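Local coordinates for lectin-like protein (Entamoeba histolytica HM-1:IMSS-A, PDB 5ZBT) that is of unknown function but, as the legume lectin-like domain of an ERGIC-53-like membrane protein, may bind mannose, at residues 41-46 against 67-72. Residues are numbered along the deposited sequence; the frame is centred on the assembly and turned at random.
Sequences RNYDMK and SIMNGK
With chi1 at -155°, Met69 swings CG to the far side from its N and runs on extended, while Tyr43 holds CG beside its own N (chi1 -68°). This brings the Met69 methyl over one face of the Tyr43 ring, a CH-pi contact with CE 4.2 Å from the ring centroid. SD stands farther off and oblique, completing a Met-aromatic contact. The two residues belong to antiparallel strands of a legume lectin-like beta sandwich. Strand 43-46 is the edge of one seven-stranded sheet, and strand 66-71 lies between it and strand 207-213. Gly71 pairs with Tyr43 and has no side chain, and its CA comes within 3.6 Å of Tyr43 CD2. The phenol OH is hydrogen-bonded to Leu28 O. Met69 also touches Val56 and Ile58 of the second sheet, so this face looks into the sandwich. Asp44 and Asn70 form a hydrogen-bonded pair, as do Lys46 and Ile68. The bond from Asp44 N to Asn70 O is short, 2.7 Å, but bent, 142° at the hydrogen. On the face of Asp44, Lys46 and Ile68 lie side by side, Lys46 CB 3.6 Å from Ile68 CG1. Asp44 OD2 takes a bond from a water that in turn accepts one from Asn70 ND2. The same OD2 forms a salt bridge with Lys106, and ND2 also reaches Leu107 O. Lys72 bends over the start of the edge strand. Its NZ bonds to Val40 O and makes a long salt bridge to Asp44 OD1, 3.6 Å. At the base of the same residue, Lys72 N gives Asn42 O a nearly straight hydrogen bond of 2.7 Å.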
loop_
_atom_site.group_PDB
_atom_site.type_symbol
_atom_site.label_atom_id
_atom_site.label_comp_id
_atom_site.label_asym_id
_atom_site.label_seq_id
_atom_site.Cartn_x
_atom_site.Cartn_y
_atom_site.Cartn_z
ATOM N N ARG A 41 -4.429 17.696 1.850
ATOM C CA ARG A 41 -3.245 18.533 1.990
ATOM C C ARG A 41 -1.964 17.723 1.888
ATOM O O ARG A 41 -0.900 18.297 1.633
ATOM C CB ARG A 41 -3.297 19.331 3.300
ATOM C CG ARG A 41 -2.937 18.560 4.551
ATOM C CD ARG A 41 -2.617 19.519 5.685
ATOM N NE ARG A 41 -3.840 20.038 6.290
ATOM C CZ ARG A 41 -4.325 19.608 7.447
ATOM N NH1 ARG A 41 -3.673 18.661 8.120
ATOM N NH2 ARG A 41 -5.452 20.124 7.924
ATOM N N ASN A 42 -2.052 16.404 2.027
ATOM C CA ASN A 42 -0.885 15.541 1.992
ATOM C C ASN A 42 -0.799 14.646 0.759
ATOM O O ASN A 42 0.288 14.127 0.485
ATOM C CB ASN A 42 -0.841 14.694 3.271
ATOM C CG ASN A 42 -0.481 15.532 4.486
ATOM O OD1 ASN A 42 0.248 16.517 4.358
ATOM N ND2 ASN A 42 -0.993 15.162 5.659
ATOM N N TYR A 43 -1.874 14.492 -0.024
ATOM C CA TYR A 43 -1.889 13.507 -1.110
ATOM C C TYR A 43 -2.504 14.078 -2.380
ATOM O O TYR A 43 -3.590 14.660 -2.340
ATOM C CB TYR A 43 -2.669 12.252 -0.688
ATOM C CG TYR A 43 -1.991 11.454 0.406
ATOM C CD1 TYR A 43 -2.296 11.656 1.747
ATOM C CD2 TYR A 43 -1.050 10.488 0.092
ATOM C CE1 TYR A 43 -1.658 10.920 2.746
ATOM C CE2 TYR A 43 -0.412 9.744 1.078
ATOM C CZ TYR A 43 -0.712 9.961 2.390
ATOM O OH TYR A 43 -0.064 9.203 3.332
ATOM N N ASP A 44 -1.808 13.910 -3.500
ATOM C CA ASP A 44 -2.398 14.061 -4.822
ATOM C C ASP A 44 -3.250 12.844 -5.149
ATOM O O ASP A 44 -3.029 11.742 -4.634
ATOM C CB ASP A 44 -1.334 14.184 -5.915
ATOM C CG ASP A 44 -0.424 15.355 -5.722
ATOM O OD1 ASP A 44 -0.931 16.446 -5.396
ATOM O OD2 ASP A 44 0.803 15.166 -5.895
ATOM N N MET A 45 -4.204 13.041 -6.060
ATOM C CA MET A 45 -5.194 12.026 -6.391
ATOM C C MET A 45 -5.343 11.935 -7.899
ATOM O O MET A 45 -5.589 12.943 -8.564
ATOM C CB MET A 45 -6.539 12.339 -5.723
ATOM C CG MET A 45 -6.463 12.111 -4.218
ATOM S SD MET A 45 -7.917 12.607 -3.300
ATOM C CE MET A 45 -7.179 13.581 -1.984
ATOM N N LYS A 46 -5.192 10.729 -8.434
ATOM C CA LYS A 46 -5.158 10.522 -9.880
ATOM C C LYS A 46 -5.931 9.238 -10.172
ATOM O O LYS A 46 -5.421 8.134 -9.950
ATOM C CB LYS A 46 -3.720 10.457 -10.377
ATOM C CG LYS A 46 -3.560 10.070 -11.838
ATOM C CD LYS A 46 -4.140 11.103 -12.786
ATOM C CE LYS A 46 -3.197 11.322 -13.969
ATOM N NZ LYS A 46 -3.832 12.055 -15.108
ATOM N N SER A 67 -6.180 3.508 -9.670
ATOM C CA SER A 67 -5.964 4.822 -9.080
ATOM C C SER A 67 -4.592 4.860 -8.427
ATOM O O SER A 67 -4.061 3.829 -8.014
ATOM C CB SER A 67 -7.008 5.150 -8.016
ATOM O OG SER A 67 -8.314 5.159 -8.563
ATOM N N ILE A 68 -4.024 6.057 -8.333
ATOM C CA ILE A 68 -2.811 6.287 -7.561
ATOM C C ILE A 68 -3.035 7.495 -6.656
ATOM O O ILE A 68 -3.549 8.531 -7.089
ATOM C CB ILE A 68 -1.567 6.475 -8.454
ATOM C CG1 ILE A 68 -1.717 7.665 -9.400
ATOM C CG2 ILE A 68 -1.291 5.213 -9.267
ATOM C CD1 ILE A 68 -0.604 7.741 -10.442
ATOM N N MET A 69 -2.682 7.342 -5.394
ATOM C CA MET A 69 -2.733 8.400 -4.401
ATOM C C MET A 69 -1.280 8.676 -4.029
ATOM O O MET A 69 -0.611 7.799 -3.479
ATOM C CB MET A 69 -3.558 7.936 -3.202
ATOM C CG MET A 69 -4.198 9.001 -2.365
ATOM S SD MET A 69 -5.157 8.137 -1.119
ATOM C CE MET A 69 -5.186 9.359 0.158
ATOM N N ASN A 70 -0.790 9.875 -4.352
ATOM C CA ASN A 70 0.624 10.238 -4.244
ATOM C C ASN A 70 0.846 11.207 -3.093
ATOM O O ASN A 70 0.267 12.300 -3.087
ATOM C CB ASN A 70 1.120 10.896 -5.530
ATOM C CG ASN A 70 1.490 9.904 -6.571
ATOM O OD1 ASN A 70 1.793 8.749 -6.256
ATOM N ND2 ASN A 70 1.472 10.333 -7.834
ATOM N N GLY A 71 1.707 10.826 -2.148
ATOM C CA GLY A 71 2.150 11.746 -1.121
ATOM C C GLY A 71 2.757 12.990 -1.748
ATOM O O GLY A 71 3.553 12.899 -2.685
ATOM N N LYS A 72 2.369 14.168 -1.267
ATOM C CA LYS A 72 2.941 15.386 -1.825
ATOM C C LYS A 72 4.370 15.623 -1.346
ATOM O O LYS A 72 5.195 16.132 -2.114
ATOM C CB LYS A 72 2.062 16.587 -1.470
ATOM C CG LYS A 72 0.698 16.548 -2.120
ATOM C CD LYS A 72 0.149 17.934 -2.306
ATOM C CE LYS A 72 -1.142 18.117 -1.551
ATOM N NZ LYS A 72 -2.262 18.190 -2.512
HETATM O O HOH W 1 0.954 13.396 -8.169
#